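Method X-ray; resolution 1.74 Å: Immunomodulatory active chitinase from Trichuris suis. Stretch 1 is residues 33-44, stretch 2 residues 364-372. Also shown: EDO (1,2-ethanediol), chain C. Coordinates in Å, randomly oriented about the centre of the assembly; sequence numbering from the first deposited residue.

Stretch 1 33-44: YVRGCYFTNWAQ
Stretch 2, residues 364-372: GAFVWTLDY

Residues 34-40 and 364-368 form neighbouring parallel β-strands of one chain, their axes 12° apart and 4.5 Å at closest approach. The register pairs V34 with G364, R35 with A365, G36 with F366 and C37 with V367, at CA-CA distances of 4.4, 5.2, 4.1 and 4.9 Å. Hydrogen bonds alternate between the strands: A365 N to V34 O (2.9 Å), G36 N to A365 O (2.8 Å), V367 N to G36 O (2.9 Å) and Y38 N to V367 O (3.0 Å). Most residues have extended angles, near -117/157 at G36 and -139/154 at F366. G364, at 159/-153, adopts a conformation that calls for glycine; a CB there would also lie 2.0 Å from V34 O. Its CA instead approaches V34 O at 3.2 Å, a CA-H...O contact.

After W368 (-117/102) a cis peptide leads into T369 (-137/175), and L370 turns to -63/-34. The regular bridging ends at C37 with V367, but Y38 O still receives a hydrogen bond, from L370 N (3.0 Å, 173°), one residue beyond the regular partner. Stretch 1 leaves its strand through a type I turn from T40 to A43, closed by a weak hydrogen bond from A43 N to T40 O (3.3 Å).

C37 (chi1 m) and V367 (m) share a sheet face with R35 and A365. C37 SG lies 3.7 Å from V367 CG2, while C37 CB meets L370 CG at 3.7 Å; L370 (m, t) points toward stretch 1 and supplies a compact apolar surface. On the face of V34 and F366, G36 has no side chain, which lets its backbone come within 4.1 Å, CA to CA, of F366; an ideal CB would lie a tight 3.3 Å from F366 CB. F366 is p, chi2 89°.

Y38 (m, chi2 80°) lies against two rings: F366 CD1 is at the edge of its ring, 3.6 Å from Y38 CE1, and W368 CE3 is 3.4 Å from Y38 CG. Both pairs are oblique, with planes at 64° and 56°. W368 (t, chi2 -85°) also receives T40 CG2 over one face, 4.0 Å from CH2, and its CH2 meets W42 CH2 at 4.0 Å.

T40 (p) combines this methyl contact with a polar one: its OG1 donates to D371 OD2 (2.8 Å). D371 (p, chi2 83°) suits the site because its carboxylate can accept several bonds. Water 1 accepts from T40 N (3.0 Å) and donates to D371 OD2 (2.6 Å); water 2 donates to T40 OG1 (2.9 Å) and D371 OD1 (2.7 Å). Small A43 brings its CB within 3.5 Å of D371 CG.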

# COMPACT_ATOMS: atom_id res chain seq x y z
N TYR A 33 6.65 -22.06 7.57
CA TYR A 33 5.87 -21.89 8.79
C TYR A 33 5.13 -20.55 8.75
O TYR A 33 5.71 -19.52 8.38
CB TYR A 33 6.75 -21.97 10.05
CG TYR A 33 7.30 -23.36 10.30
CD1 TYR A 33 6.49 -24.37 10.79
CD2 TYR A 33 8.63 -23.66 10.02
CE1 TYR A 33 6.98 -25.65 11.00
CE2 TYR A 33 9.13 -24.94 10.23
CZ TYR A 33 8.31 -25.92 10.72
OH TYR A 33 8.80 -27.19 10.94
N VAL A 34 3.84 -20.58 9.11
CA VAL A 34 3.08 -19.36 9.33
C VAL A 34 3.61 -18.65 10.57
O VAL A 34 3.88 -19.29 11.60
CB VAL A 34 1.59 -19.70 9.51
CG1 VAL A 34 0.82 -18.52 10.09
CG2 VAL A 34 0.97 -20.16 8.19
N ARG A 35 3.76 -17.32 10.49
CA ARG A 35 4.07 -16.49 11.66
C ARG A 35 3.04 -15.37 11.72
O ARG A 35 3.06 -14.47 10.89
CB ARG A 35 5.50 -15.94 11.60
CG ARG A 35 6.54 -17.04 11.52
CD ARG A 35 7.95 -16.47 11.45
NE ARG A 35 8.28 -15.96 10.12
CZ ARG A 35 8.42 -14.67 9.84
NH1 ARG A 35 8.27 -13.76 10.78
NH2 ARG A 35 8.72 -14.29 8.60
N GLY A 36 2.14 -15.43 12.71
CA GLY A 36 1.11 -14.42 12.83
C GLY A 36 1.18 -13.59 14.11
O GLY A 36 1.73 -14.05 15.11
N CYS A 37 0.61 -12.38 14.09
CA CYS A 37 0.62 -11.49 15.24
C CYS A 37 -0.69 -10.73 15.29
O CYS A 37 -1.09 -10.15 14.28
CB CYS A 37 1.76 -10.46 15.15
SG CYS A 37 3.40 -11.16 15.00
N TYR A 38 -1.30 -10.65 16.47
CA TYR A 38 -2.48 -9.82 16.64
C TYR A 38 -2.11 -8.41 17.09
O TYR A 38 -1.39 -8.22 18.09
CB TYR A 38 -3.44 -10.43 17.65
CG TYR A 38 -4.31 -11.52 17.05
CD1 TYR A 38 -3.81 -12.80 16.88
CD2 TYR A 38 -5.61 -11.25 16.62
CE1 TYR A 38 -4.61 -13.81 16.30
CE2 TYR A 38 -6.41 -12.25 16.05
CZ TYR A 38 -5.89 -13.52 15.89
OH TYR A 38 -6.64 -14.54 15.32
N PHE A 39 -2.58 -7.42 16.33
CA PHE A 39 -2.64 -6.02 16.73
C PHE A 39 -3.99 -5.77 17.40
O PHE A 39 -5.01 -6.33 16.97
CB PHE A 39 -2.47 -5.14 15.49
CG PHE A 39 -2.63 -3.67 15.74
CD1 PHE A 39 -3.88 -3.06 15.70
CD2 PHE A 39 -1.51 -2.89 16.01
CE1 PHE A 39 -4.01 -1.71 15.94
CE2 PHE A 39 -1.64 -1.53 16.25
CZ PHE A 39 -2.88 -0.94 16.22
N THR A 40 -4.02 -4.93 18.44
CA THR A 40 -5.27 -4.61 19.13
C THR A 40 -5.51 -3.10 19.12
O THR A 40 -4.62 -2.32 19.48
CB THR A 40 -5.31 -5.14 20.58
OG1 THR A 40 -4.35 -4.44 21.39
CG2 THR A 40 -5.02 -6.64 20.62
N ASN A 41 -6.73 -2.69 18.76
CA ASN A 41 -7.01 -1.27 18.58
C ASN A 41 -7.37 -0.55 19.89
O ASN A 41 -7.76 0.62 19.85
CB ASN A 41 -8.10 -1.05 17.50
CG ASN A 41 -9.41 -1.73 17.82
OD1 ASN A 41 -9.59 -2.29 18.90
ND2 ASN A 41 -10.37 -1.66 16.88
N TRP A 42 -7.21 -1.20 21.05
CA TRP A 42 -7.31 -0.51 22.33
C TRP A 42 -5.96 -0.32 23.02
O TRP A 42 -5.91 0.35 24.06
CB TRP A 42 -8.29 -1.23 23.27
CG TRP A 42 -7.90 -2.64 23.60
CD1 TRP A 42 -7.20 -3.06 24.71
CD2 TRP A 42 -8.23 -3.83 22.86
NE1 TRP A 42 -7.05 -4.44 24.67
CE2 TRP A 42 -7.66 -4.93 23.55
CE3 TRP A 42 -8.93 -4.07 21.66
CZ2 TRP A 42 -7.79 -6.25 23.08
CZ3 TRP A 42 -9.05 -5.38 21.20
CH2 TRP A 42 -8.49 -6.45 21.91
N ALA A 43 -4.88 -0.88 22.48
CA ALA A 43 -3.56 -0.69 23.08
C ALA A 43 -3.08 0.76 22.96
O ALA A 43 -2.18 1.17 23.71
CB ALA A 43 -2.55 -1.64 22.44
N GLN A 44 -3.69 1.54 22.06
CA GLN A 44 -3.42 2.96 21.95
C GLN A 44 -3.81 3.73 23.19
O GLN A 44 -3.44 4.90 23.31
CB GLN A 44 -4.18 3.56 20.76
CG GLN A 44 -5.70 3.32 20.87
CD GLN A 44 -6.51 4.13 19.88
OE1 GLN A 44 -6.28 5.33 19.69
NE2 GLN A 44 -7.50 3.49 19.26
N GLY A 364 2.57 -23.46 12.20
CA GLY A 364 3.32 -22.27 12.57
C GLY A 364 2.87 -21.78 13.93
O GLY A 364 2.37 -22.56 14.75
N ALA A 365 3.03 -20.48 14.14
CA ALA A 365 2.70 -19.86 15.41
C ALA A 365 2.05 -18.51 15.18
O ALA A 365 2.25 -17.88 14.13
CB ALA A 365 3.95 -19.68 16.30
N PHE A 366 1.28 -18.08 16.16
CA PHE A 366 0.81 -16.71 16.22
C PHE A 366 0.90 -16.22 17.65
O PHE A 366 0.88 -17.03 18.60
CB PHE A 366 -0.62 -16.58 15.66
CG PHE A 366 -1.70 -17.08 16.60
CD1 PHE A 366 -2.28 -16.22 17.53
CD2 PHE A 366 -2.15 -18.39 16.53
CE1 PHE A 366 -3.28 -16.66 18.38
CE2 PHE A 366 -3.13 -18.84 17.38
CZ PHE A 366 -3.71 -17.98 18.31
N VAL A 367 1.02 -14.91 17.83
CA VAL A 367 1.13 -14.32 19.15
C VAL A 367 -0.08 -13.44 19.43
O VAL A 367 -0.53 -12.66 18.58
CB VAL A 367 2.44 -13.52 19.35
CG1 VAL A 367 3.64 -14.42 19.17
CG2 VAL A 367 2.52 -12.36 18.37
N TRP A 368 -0.60 -13.56 20.64
CA TRP A 368 -1.58 -12.62 21.19
C TRP A 368 -0.88 -11.99 22.40
O TRP A 368 -0.78 -12.65 23.44
CB TRP A 368 -2.88 -13.34 21.58
CG TRP A 368 -3.87 -12.43 22.24
CD1 TRP A 368 -3.93 -12.11 23.56
CD2 TRP A 368 -4.93 -11.71 21.60
NE1 TRP A 368 -4.96 -11.22 23.79
CE2 TRP A 368 -5.59 -10.96 22.61
CE3 TRP A 368 -5.39 -11.62 20.29
CZ2 TRP A 368 -6.67 -10.13 22.33
CZ3 TRP A 368 -6.46 -10.79 20.01
CH2 TRP A 368 -7.09 -10.05 21.03
N THR A 369 -0.36 -10.76 22.31
CA THR A 369 -0.50 -9.77 21.25
C THR A 369 0.86 -9.12 20.98
O THR A 369 1.82 -9.33 21.71
CB THR A 369 -1.42 -8.60 21.65
OG1 THR A 369 -0.81 -7.89 22.73
CG2 THR A 369 -2.80 -9.06 22.09
N LEU A 370 0.91 -8.26 19.95
CA LEU A 370 2.11 -7.47 19.74
C LEU A 370 2.37 -6.52 20.91
O LEU A 370 3.53 -6.24 21.23
CB LEU A 370 1.98 -6.65 18.45
CG LEU A 370 2.10 -7.35 17.11
CD1 LEU A 370 1.41 -6.51 16.04
CD2 LEU A 370 3.57 -7.62 16.76
N ASP A 371 1.32 -6.01 21.53
CA ASP A 371 1.46 -4.92 22.48
C ASP A 371 1.73 -5.39 23.90
O ASP A 371 1.89 -4.55 24.79
CB ASP A 371 0.22 -4.03 22.47
CG ASP A 371 -1.07 -4.84 22.55
OD1 ASP A 371 -1.47 -5.21 23.67
OD2 ASP A 371 -1.67 -5.10 21.48
N TYR A 372 1.80 -6.70 24.14
CA TYR A 372 2.17 -7.19 25.46
C TYR A 372 3.65 -7.54 25.59
O TYR A 372 4.14 -7.69 26.72
CB TYR A 372 1.36 -8.43 25.82
CG TYR A 372 -0.12 -8.21 26.01
CD1 TYR A 372 -0.64 -7.02 26.51
CD2 TYR A 372 -1.01 -9.23 25.69
CE1 TYR A 372 -2.03 -6.87 26.70
CE2 TYR A 372 -2.37 -9.09 25.86
CZ TYR A 372 -2.87 -7.91 26.37
OH TYR A 372 -4.24 -7.82 26.53
C1 EDO C . -5.50 -11.08 27.30
O1 EDO C . -5.66 -10.09 26.29
C2 EDO C . -5.69 -10.36 28.62
O2 EDO C . -7.03 -9.85 28.75
O HOH W 1 -1.14 -4.19 19.09
O HOH W 2 -4.10 -5.63 24.07
O HOH W 3 -6.25 -6.07 26.99